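Local atomic coordinates of putative capsid protein of prophage (Escherichia coli CFT073, PDB entry 3BQW), a protein that probably builds the protein shell of a phage head as a prophage-encoded major capsid protein. Residues A[143-148]-A[345-350]; A[132-137]-A[274-279]; A[103-108]-A[117-122]; A[15-18]-A[24-27]. All blocks are in the same frame, centred on the assembly; numbering follows the deposited sequence.

Contact 1: residues A[143-148]-A[345-350]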
# COMPACT_ATOMS: atom_id res chain seq x y z
N ALA A 143 -4.30 -6.12 -5.83
CA ALA A 143 -4.47 -7.53 -5.50
C ALA A 143 -5.89 -7.80 -4.99
O ALA A 143 -6.55 -8.70 -5.47
CB ALA A 143 -3.43 -7.97 -4.48
N VAL A 144 -6.35 -6.99 -4.04
CA VAL A 144 -7.67 -7.14 -3.43
C VAL A 144 -8.79 -6.93 -4.44
O VAL A 144 -9.78 -7.67 -4.41
CB VAL A 144 -7.82 -6.14 -2.23
CG1 VAL A 144 -9.29 -5.97 -1.82
CG2 VAL A 144 -6.95 -6.59 -1.07
N THR A 145 -8.63 -5.96 -5.35
CA THR A 145 -9.73 -5.56 -6.23
C THR A 145 -9.76 -6.29 -7.58
O THR A 145 -10.80 -6.32 -8.24
CB THR A 145 -9.74 -4.03 -6.47
OG1 THR A 145 -8.53 -3.61 -7.11
CG2 THR A 145 -9.93 -3.28 -5.14
N THR A 146 -8.62 -6.83 -8.01
CA THR A 146 -8.52 -7.51 -9.31
C THR A 146 -7.88 -8.89 -9.21
O THR A 146 -7.85 -9.61 -10.20
CB THR A 146 -7.66 -6.70 -10.32
OG1 THR A 146 -6.27 -6.73 -9.93
CG2 THR A 146 -8.17 -5.25 -10.47
N GLY A 147 -7.33 -9.24 -8.05
CA GLY A 147 -6.52 -10.45 -7.89
C GLY A 147 -5.17 -10.45 -8.58
O GLY A 147 -4.49 -11.48 -8.58
N LYS A 148 -4.78 -9.34 -9.19
CA LYS A 148 -3.55 -9.28 -9.98
C LYS A 148 -2.64 -8.07 -9.70
O LYS A 148 -3.09 -6.98 -9.36
CB LYS A 148 -3.88 -9.29 -11.47
CG LYS A 148 -4.61 -10.54 -11.93
CD LYS A 148 -5.37 -10.25 -13.21
CE LYS A 148 -5.91 -11.53 -13.79
NZ LYS A 148 -6.52 -11.23 -15.10
N PHE A 345 -12.39 -11.28 -0.34
CA PHE A 345 -12.55 -9.90 -0.79
C PHE A 345 -13.58 -9.86 -1.90
O PHE A 345 -13.52 -10.68 -2.82
CB PHE A 345 -11.22 -9.38 -1.34
CG PHE A 345 -10.15 -9.28 -0.30
CD1 PHE A 345 -10.17 -8.22 0.62
CD2 PHE A 345 -9.15 -10.21 -0.23
CE1 PHE A 345 -9.20 -8.11 1.56
CE2 PHE A 345 -8.17 -10.10 0.72
CZ PHE A 345 -8.19 -9.05 1.62
N VAL A 346 -14.55 -8.96 -1.78
CA VAL A 346 -15.51 -8.71 -2.83
C VAL A 346 -15.39 -7.23 -3.23
O VAL A 346 -15.42 -6.36 -2.38
CB VAL A 346 -16.96 -9.04 -2.36
CG1 VAL A 346 -17.99 -8.67 -3.43
CG2 VAL A 346 -17.09 -10.55 -1.93
N THR A 347 -15.23 -6.96 -4.51
CA THR A 347 -15.17 -5.58 -5.02
C THR A 347 -16.38 -5.29 -5.94
O THR A 347 -16.71 -6.08 -6.84
CB THR A 347 -13.84 -5.32 -5.77
OG1 THR A 347 -12.75 -5.57 -4.87
CG2 THR A 347 -13.74 -3.87 -6.31
N VAL A 348 -17.02 -4.16 -5.70
CA VAL A 348 -18.20 -3.77 -6.45
C VAL A 348 -18.00 -2.41 -7.10
O VAL A 348 -17.60 -1.46 -6.44
CB VAL A 348 -19.48 -3.78 -5.59
CG1 VAL A 348 -20.78 -3.55 -6.48
CG2 VAL A 348 -19.57 -5.07 -4.79
N LYS A 349 -18.20 -2.37 -8.42
CA LYS A 349 -18.24 -1.13 -9.18
C LYS A 349 -19.67 -0.65 -9.24
O LYS A 349 -20.52 -1.29 -9.84
CB LYS A 349 -17.71 -1.36 -10.59
CG LYS A 349 -17.46 -0.11 -11.41
CD LYS A 349 -16.97 -0.48 -12.80
CE LYS A 349 -17.08 0.68 -13.77
NZ LYS A 349 -16.04 1.70 -13.46
N ILE A 350 -19.96 0.46 -8.58
CA ILE A 350 -21.32 0.94 -8.57
C ILE A 350 -21.60 1.72 -9.86
O ILE A 350 -20.70 2.18 -10.55
CB ILE A 350 -21.72 1.76 -7.29
CG1 ILE A 350 -21.06 3.15 -7.29
CG2 ILE A 350 -21.46 0.91 -5.98
CD1 ILE A 350 -21.78 4.19 -6.42
O HOH W 1 -12.45 -8.19 -4.36
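Val144 and Thr145, in the last turn of helix 113-146, pack on Phe345 and Thr347, a helix-on-sheet packing inside what is probably an HK97-like capsid fold, in which a long helix borders a domain built on a mixed sheet. The apolar half is a CH-pi contact. Val144 CG2 stands over the middle of the Phe345 ring, 3.8 Å from its centroid and only 12° off the normal. The other methyl, CG1, lies anti to the backbone N (chi1 164°) and comes closer, reaching Phe345 CD1 at 3.4 Å, so both branches of the valine bear on the ring. Valine and phenylalanine cross at about a right angle.

The polar half is bridged by water. The water gives a proton to Val144 O at 2.7 Å and also hydrogen-bonds Thr347 OG1 at 2.7 Å, joining a carbonyl of the helix end to the strand. The hydroxyl of Thr347, which is anti to its own carbonyl carbon (chi1 -58°), faces the helix, and Thr145 CA lies 3.3 Å from Thr347 OG1. Thr145 turns its own hydroxyl back to the helix, bonding Val141 O, and offers the strand its methyl instead: Thr145 CG2 approaches Thr347 OG1 to 3.6 Å.

All four residues are buried. Val283 of strand 281-285 touches Val144, Thr145 and Thr347 alike, and Phe35 meets the Phe345 ring edge-to-face. Strand 346-349 runs between strand 281-285 and strand 170-172, antiparallel to the first and parallel to the second, and the helix end packs against a face of this sheet, beside Val283.

Contact 2: residues A[132-137]-A[274-279]; sequences IKARVE and KYFLEP
Phe276 reaches across to the long helix 113-146 and meets Glu137 and Ala134, which lie one turn apart. Three kinds of interaction take part, none of them a hydrogen bond between the segments.

The first is CH-pi. Glu137 CG sits over the centre of the Phe276 ring, 3.8 Å from the centroid and 9° off the normal, so a methylene rather than the acid presses on the pi face. Its position follows from CG lying anti to the backbone N (chi1 178°). A bend at chi2 (74°) then turns the carboxylate away, its plane nearly perpendicular to that of the ring.

The second is a polar approach at the ring edge: Ala134 O lies near the ring plane, 3.4 Å from Phe276 CE1. Plain apolar packing is the third and slightest, with Ala134 CB 4.3 Å from Phe276 CZ. Tyr262 and Tyr266 of strand 257-267 and Trp138 of the helix also touch the phenylalanine, fitting it between helix and sheet.

The carboxylate of Glu137 is buried yet well supplied: OE1 bonds Thr32 OG1, while OE2 takes Phe31 N and, weakly, Tyr262 OH. Chemically the glutamate is thus split in two, its aliphatic part serving the aromatic ring and its carboxylate the 31-32 segment. A carbonyl oxygen beside the weakly positive C-H edge should be mildly favourable.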
# COMPACT_ATOMS: atom_id res chain seq x y z
N ILE A 132 7.97 4.08 -1.52
CA ILE A 132 8.01 2.63 -1.43
C ILE A 132 6.68 2.14 -0.85
O ILE A 132 6.14 1.16 -1.34
CB ILE A 132 9.22 2.12 -0.59
CG1 ILE A 132 10.55 2.42 -1.32
CG2 ILE A 132 9.14 0.60 -0.33
CD1 ILE A 132 11.78 2.63 -0.35
N LYS A 133 6.16 2.82 0.18
CA LYS A 133 4.90 2.41 0.81
C LYS A 133 3.69 2.63 -0.12
O LYS A 133 2.72 1.89 -0.04
CB LYS A 133 4.68 3.12 2.15
CG LYS A 133 5.58 2.59 3.24
CD LYS A 133 5.19 3.01 4.59
CE LYS A 133 6.14 2.40 5.66
NZ LYS A 133 5.96 3.10 6.97
N ALA A 134 3.78 3.66 -0.96
CA ALA A 134 2.81 3.97 -1.98
C ALA A 134 2.75 2.90 -3.06
O ALA A 134 1.67 2.48 -3.45
CB ALA A 134 3.13 5.33 -2.60
N ARG A 135 3.91 2.44 -3.53
CA ARG A 135 3.95 1.30 -4.45
C ARG A 135 3.35 0.06 -3.82
O ARG A 135 2.60 -0.66 -4.46
CB ARG A 135 5.38 1.02 -4.93
CG ARG A 135 5.56 -0.34 -5.69
CD ARG A 135 5.28 -0.19 -7.13
NE ARG A 135 6.16 0.85 -7.64
CZ ARG A 135 5.98 1.54 -8.76
NH1 ARG A 135 4.94 1.30 -9.57
NH2 ARG A 135 6.89 2.48 -9.07
N VAL A 136 3.68 -0.21 -2.57
CA VAL A 136 3.12 -1.34 -1.88
C VAL A 136 1.59 -1.25 -1.77
O VAL A 136 0.91 -2.27 -1.94
CB VAL A 136 3.77 -1.52 -0.48
CG1 VAL A 136 3.04 -2.57 0.33
CG2 VAL A 136 5.22 -1.91 -0.62
N GLU A 137 1.06 -0.06 -1.50
CA GLU A 137 -0.40 0.13 -1.35
C GLU A 137 -1.09 -0.06 -2.67
O GLU A 137 -2.19 -0.62 -2.71
CB GLU A 137 -0.73 1.51 -0.77
CG GLU A 137 -2.22 1.86 -0.61
CD GLU A 137 -2.90 1.14 0.54
OE1 GLU A 137 -2.29 0.24 1.15
OE2 GLU A 137 -4.10 1.44 0.82
N LYS A 274 -3.46 9.93 -9.30
CA LYS A 274 -4.45 8.87 -9.47
C LYS A 274 -4.93 8.39 -8.12
O LYS A 274 -4.21 8.49 -7.13
CB LYS A 274 -3.82 7.69 -10.20
CG LYS A 274 -3.27 8.04 -11.56
CD LYS A 274 -3.24 6.81 -12.47
CE LYS A 274 -3.18 7.18 -13.95
NZ LYS A 274 -4.21 8.19 -14.34
N TYR A 275 -6.15 7.86 -8.09
CA TYR A 275 -6.66 7.20 -6.90
C TYR A 275 -6.14 5.78 -6.81
O TYR A 275 -6.06 5.07 -7.81
CB TYR A 275 -8.19 7.14 -6.91
CG TYR A 275 -8.86 8.47 -6.70
CD1 TYR A 275 -8.93 9.04 -5.44
CD2 TYR A 275 -9.43 9.14 -7.76
CE1 TYR A 275 -9.55 10.26 -5.24
CE2 TYR A 275 -10.05 10.35 -7.59
CZ TYR A 275 -10.11 10.91 -6.34
OH TYR A 275 -10.74 12.13 -6.18
N PHE A 276 -5.80 5.37 -5.61
CA PHE A 276 -5.55 3.96 -5.33
C PHE A 276 -6.80 3.14 -5.60
O PHE A 276 -6.76 2.12 -6.27
CB PHE A 276 -5.16 3.78 -3.87
CG PHE A 276 -3.77 4.21 -3.55
CD1 PHE A 276 -2.68 3.54 -4.08
CD2 PHE A 276 -3.54 5.29 -2.70
CE1 PHE A 276 -1.38 3.94 -3.75
CE2 PHE A 276 -2.27 5.67 -2.39
CZ PHE A 276 -1.19 5.01 -2.90
N LEU A 277 -7.91 3.61 -5.04
CA LEU A 277 -9.21 2.99 -5.20
C LEU A 277 -10.08 3.94 -6.01
O LEU A 277 -10.38 5.03 -5.55
CB LEU A 277 -9.83 2.73 -3.82
CG LEU A 277 -11.16 1.96 -3.76
CD1 LEU A 277 -10.97 0.51 -4.24
CD2 LEU A 277 -11.77 2.01 -2.33
N GLU A 278 -10.48 3.51 -7.20
CA GLU A 278 -11.34 4.30 -8.03
C GLU A 278 -12.57 4.69 -7.24
O GLU A 278 -13.10 3.87 -6.45
CB GLU A 278 -11.76 3.55 -9.28
CG GLU A 278 -10.69 3.47 -10.35
CD GLU A 278 -10.06 4.82 -10.62
OE1 GLU A 278 -10.81 5.79 -10.90
OE2 GLU A 278 -8.82 4.92 -10.50
N PRO A 279 -13.03 5.92 -7.43
CA PRO A 279 -14.06 6.47 -6.56
C PRO A 279 -15.38 5.74 -6.60
O PRO A 279 -16.13 5.86 -5.65
CB PRO A 279 -14.22 7.91 -7.07
CG PRO A 279 -13.02 8.19 -7.87
CD PRO A 279 -12.61 6.90 -8.45

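Contact 3: residues A[103-108]-A[117-122]; sequences AGEDPA and RMRLIT
Glu105 and Arg119 are joined by one salt bridge that ties the loop leading into helix 113-146 to the side of that helix. The bridge runs from Glu105 OE2 to Arg119 NH1 at 3.2 Å and is single-pronged: Glu105 OE1 stays 4.1 Å from the same nitrogen, and the carboxylate and guanidinium planes are turned 49° apart. The two side chains run past each other in opposite directions. Glu105 is extended beyond CG, whereas Arg119 bends at chi2 (-67°) and again at chi3 (-54°), which brings its head round toward the loop.

The tighter part of the contact lies around Arg119. While NH1 meets Glu105, Arg119 also makes a hydrogen bond, from NH2 to Met100 O, and its side chain touches Leu110; the guanidinium therefore links two points of the approaching loop. The helix that carries it is well ordered: Thr122 OG1 donates to Met118 O at 2.7 Å, and Thr122 N bonds the same oxygen from the other face of the carbonyl plane, so two donors grip one acceptor.

The loop side is far looser. The nearest CA atoms, those of Glu105 and Arg119, are 12.7 Å apart, and just 63 Å² is buried over both segments. Glu105 lies on an irregular backbone with an unusual chi1, and its OE1 finds a weak bond at Met102 N; Asp106 is likewise weakly bonded, to Gln109.

Because two long side chains alone span the gap, the attraction is electrostatic with almost no apolar support. In this partly exposed setting, solvent would probably screen such a single, poorly packed ion pair.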
# COMPACT_ATOMS: atom_id res chain seq x y z
N ALA A 103 7.18 25.16 13.16
CA ALA A 103 6.22 24.40 13.89
C ALA A 103 6.96 23.84 15.12
O ALA A 103 7.15 22.65 15.29
CB ALA A 103 5.68 23.31 13.01
N GLY A 104 7.37 24.74 16.00
CA GLY A 104 7.93 24.35 17.26
C GLY A 104 9.31 23.82 16.97
O GLY A 104 9.49 22.63 16.78
N GLU A 105 10.26 24.74 16.90
CA GLU A 105 11.60 24.42 16.49
C GLU A 105 12.47 25.62 16.20
O GLU A 105 12.02 26.71 15.97
CB GLU A 105 11.62 23.56 15.25
CG GLU A 105 12.69 23.99 14.36
CD GLU A 105 12.97 23.02 13.26
OE1 GLU A 105 12.09 22.21 12.94
OE2 GLU A 105 14.09 23.08 12.72
N ASP A 106 13.74 25.33 16.10
CA ASP A 106 14.72 25.85 16.99
C ASP A 106 15.67 26.62 16.12
O ASP A 106 16.73 26.13 15.79
CB ASP A 106 15.47 24.68 17.66
CG ASP A 106 14.58 23.42 17.89
OD1 ASP A 106 13.81 23.39 18.86
OD2 ASP A 106 14.68 22.43 17.13
N PRO A 107 15.31 27.84 15.71
CA PRO A 107 15.92 28.48 14.53
C PRO A 107 17.45 28.35 14.38
O PRO A 107 17.95 28.26 13.26
CB PRO A 107 15.56 29.97 14.71
CG PRO A 107 14.45 29.99 15.71
CD PRO A 107 14.66 28.82 16.60
N ALA A 108 18.15 28.34 15.51
CA ALA A 108 19.62 28.49 15.55
C ALA A 108 20.42 27.42 14.79
O ALA A 108 21.49 27.73 14.24
CB ALA A 108 20.10 28.56 17.01
N ARG A 117 22.41 19.64 5.96
CA ARG A 117 22.54 18.42 5.15
C ARG A 117 21.68 17.33 5.77
O ARG A 117 20.95 16.65 5.07
CB ARG A 117 24.00 17.96 4.99
CG ARG A 117 24.74 18.58 3.79
CD ARG A 117 26.23 18.16 3.72
NE ARG A 117 26.39 16.70 3.60
CZ ARG A 117 26.66 15.87 4.61
NH1 ARG A 117 26.88 16.32 5.84
NH2 ARG A 117 26.76 14.56 4.37
N MET A 118 21.74 17.22 7.10
CA MET A 118 20.97 16.22 7.84
C MET A 118 19.48 16.39 7.61
O MET A 118 18.78 15.40 7.43
CB MET A 118 21.20 16.32 9.36
CG MET A 118 22.62 16.05 9.83
SD MET A 118 23.21 14.40 9.58
CE MET A 118 21.62 13.50 9.41
N ARG A 119 19.00 17.63 7.66
CA ARG A 119 17.60 17.93 7.35
C ARG A 119 17.20 17.48 5.96
O ARG A 119 16.11 16.94 5.77
CB ARG A 119 17.31 19.42 7.46
CG ARG A 119 17.43 19.98 8.86
CD ARG A 119 16.36 19.43 9.81
NE ARG A 119 14.99 19.62 9.31
CZ ARG A 119 14.29 20.75 9.39
NH1 ARG A 119 14.82 21.85 9.90
NH2 ARG A 119 13.05 20.78 8.94
N LEU A 120 18.05 17.73 4.98
CA LEU A 120 17.76 17.33 3.59
C LEU A 120 17.81 15.82 3.41
O LEU A 120 16.97 15.27 2.69
CB LEU A 120 18.72 18.00 2.62
CG LEU A 120 18.60 19.53 2.57
CD1 LEU A 120 19.68 20.11 1.68
CD2 LEU A 120 17.25 19.95 2.11
N ILE A 121 18.77 15.17 4.08
CA ILE A 121 18.94 13.73 3.99
C ILE A 121 17.73 13.03 4.58
O ILE A 121 17.13 12.17 3.92
CB ILE A 121 20.24 13.26 4.69
CG1 ILE A 121 21.47 13.64 3.84
CG2 ILE A 121 20.21 11.74 4.93
CD1 ILE A 121 22.76 13.66 4.60
N THR A 122 17.34 13.43 5.79
CA THR A 122 16.23 12.81 6.49
C THR A 122 14.91 13.13 5.79
O THR A 122 14.00 12.28 5.72
CB THR A 122 16.16 13.28 7.96
OG1 THR A 122 16.21 14.71 8.05
CG2 THR A 122 17.34 12.68 8.80

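Contact 4: residues A[15-18]-A[24-27]; sequences AYLN and EFKF
Phe25 meets Tyr16 and Leu17 because its CG lies anti to the carbonyl carbon (chi1 -56°), sending the ring toward the end of helix 10-17, while Tyr16 and Leu17 both carry CG anti to their backbone N and so extend their side chains along two sides of that ring. From Leu17 comes a CH-pi contact: CD1 stands over one face of the phenylalanine, displaced toward the rim, 3.8 Å from the centroid. From Tyr16 comes an aromatic neighbour whose ring plane is inclined 85° to that of Phe25, the centroids 5.3 Å apart. The closest carbons of this pair are Tyr16 CE2 and Phe25 CE2, at 3.4 Å.

Together these residues form the inner corner of a short helix-loop-helix, in which helix 10-17 ends, a brief connection follows and helix 23-26 begins, near the N terminus of what is probably an HK97-like capsid subunit, packed on its long helix 113-146. The backbone takes part too. Tyr16 O lies at the ring edge, near its plane, 3.4 Å from Phe25 CE2, whereas Leu17 O, within 3.2 Å of Phe25 CD2, stands above the plane, on the face that Leu17 CD1 covers.

Helix 113-146 completes the setting. Ile129 touches both Leu17 and Phe25. The phenol of Tyr16 is spoken for by Arg126, which bonds OH through NH1 and also forms a long, weak ion pair with Glu24.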
# COMPACT_ATOMS: atom_id res chain seq x y z
N ALA A 15 19.70 4.66 12.17
CA ALA A 15 19.35 5.33 13.44
C ALA A 15 18.13 6.23 13.27
O ALA A 15 17.28 6.29 14.15
CB ALA A 15 20.55 6.14 13.98
N TYR A 16 18.04 6.91 12.13
CA TYR A 16 16.89 7.74 11.84
C TYR A 16 15.68 6.91 11.41
O TYR A 16 14.57 7.10 11.90
CB TYR A 16 17.22 8.74 10.74
CG TYR A 16 16.08 9.67 10.48
CD1 TYR A 16 15.72 10.63 11.43
CD2 TYR A 16 15.33 9.57 9.32
CE1 TYR A 16 14.66 11.48 11.22
CE2 TYR A 16 14.25 10.42 9.10
CZ TYR A 16 13.92 11.36 10.06
OH TYR A 16 12.89 12.22 9.85
N LEU A 17 15.92 6.00 10.49
CA LEU A 17 14.88 5.14 9.94
C LEU A 17 14.18 4.35 11.06
O LEU A 17 12.98 4.09 10.99
CB LEU A 17 15.51 4.21 8.89
CG LEU A 17 14.71 3.62 7.75
CD1 LEU A 17 13.81 4.68 7.01
CD2 LEU A 17 15.65 2.90 6.78
N ASN A 18 14.92 3.99 12.11
CA ASN A 18 14.40 3.18 13.21
C ASN A 18 13.91 4.02 14.38
O ASN A 18 13.63 3.47 15.43
CB ASN A 18 15.49 2.23 13.74
CG ASN A 18 15.90 1.19 12.71
OD1 ASN A 18 15.08 0.74 11.92
ND2 ASN A 18 17.16 0.80 12.73
N GLU A 24 5.87 8.54 9.08
CA GLU A 24 6.17 7.94 7.78
C GLU A 24 6.77 6.57 7.93
O GLU A 24 6.68 5.76 7.02
CB GLU A 24 7.16 8.81 6.96
CG GLU A 24 6.58 10.12 6.44
CD GLU A 24 6.65 11.25 7.45
OE1 GLU A 24 6.95 11.02 8.65
OE2 GLU A 24 6.36 12.39 7.02
N PHE A 25 7.41 6.32 9.07
CA PHE A 25 8.07 5.04 9.31
C PHE A 25 7.16 4.08 10.08
O PHE A 25 7.13 2.90 9.76
CB PHE A 25 9.41 5.23 10.04
CG PHE A 25 10.39 6.17 9.33
CD1 PHE A 25 10.28 6.45 7.97
CD2 PHE A 25 11.44 6.73 10.03
CE1 PHE A 25 11.17 7.27 7.34
CE2 PHE A 25 12.35 7.57 9.39
CZ PHE A 25 12.22 7.83 8.05
N LYS A 26 6.39 4.56 11.05
CA LYS A 26 5.65 3.62 11.86
C LYS A 26 4.26 3.23 11.26
O LYS A 26 3.75 2.14 11.57
CB LYS A 26 5.57 4.10 13.32
CG LYS A 26 4.32 4.80 13.75
CD LYS A 26 4.39 5.26 15.24
CE LYS A 26 3.82 4.22 16.25
NZ LYS A 26 3.69 4.81 17.67
N PHE A 27 3.69 4.08 10.41
CA PHE A 27 2.39 3.80 9.79
C PHE A 27 2.51 3.55 8.30
O PHE A 27 3.44 4.01 7.66
CB PHE A 27 1.41 4.96 10.03
CG PHE A 27 1.34 5.40 11.46
CD1 PHE A 27 1.06 4.49 12.46
CD2 PHE A 27 1.53 6.72 11.81
CE1 PHE A 27 0.99 4.88 13.80
CE2 PHE A 27 1.46 7.13 13.13
CZ PHE A 27 1.19 6.20 14.13

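From the N terminus, contact 4 closes first, folding helix 23-26 back on helix 10-17 through a short connection. Contact 3 follows in series and closes the small loop entering helix 113-146. Contacts 2 and 1 then open farther along this helix, at 132-137 and 143-148, and cross: their partners, 274-279 and 345-350, come in the same order, and both include strand residues of the mixed sheet that contains strand 257-267. The long helix thus links the N-terminal helices to that sheet. Neighbours also touch directly: Thr122 on Tyr16 between contacts 3 and 4, Lys133 NZ with Glu24 O and Phe27 O between contacts 2 and 4, and Thr145 on Leu277 between contacts 1 and 2.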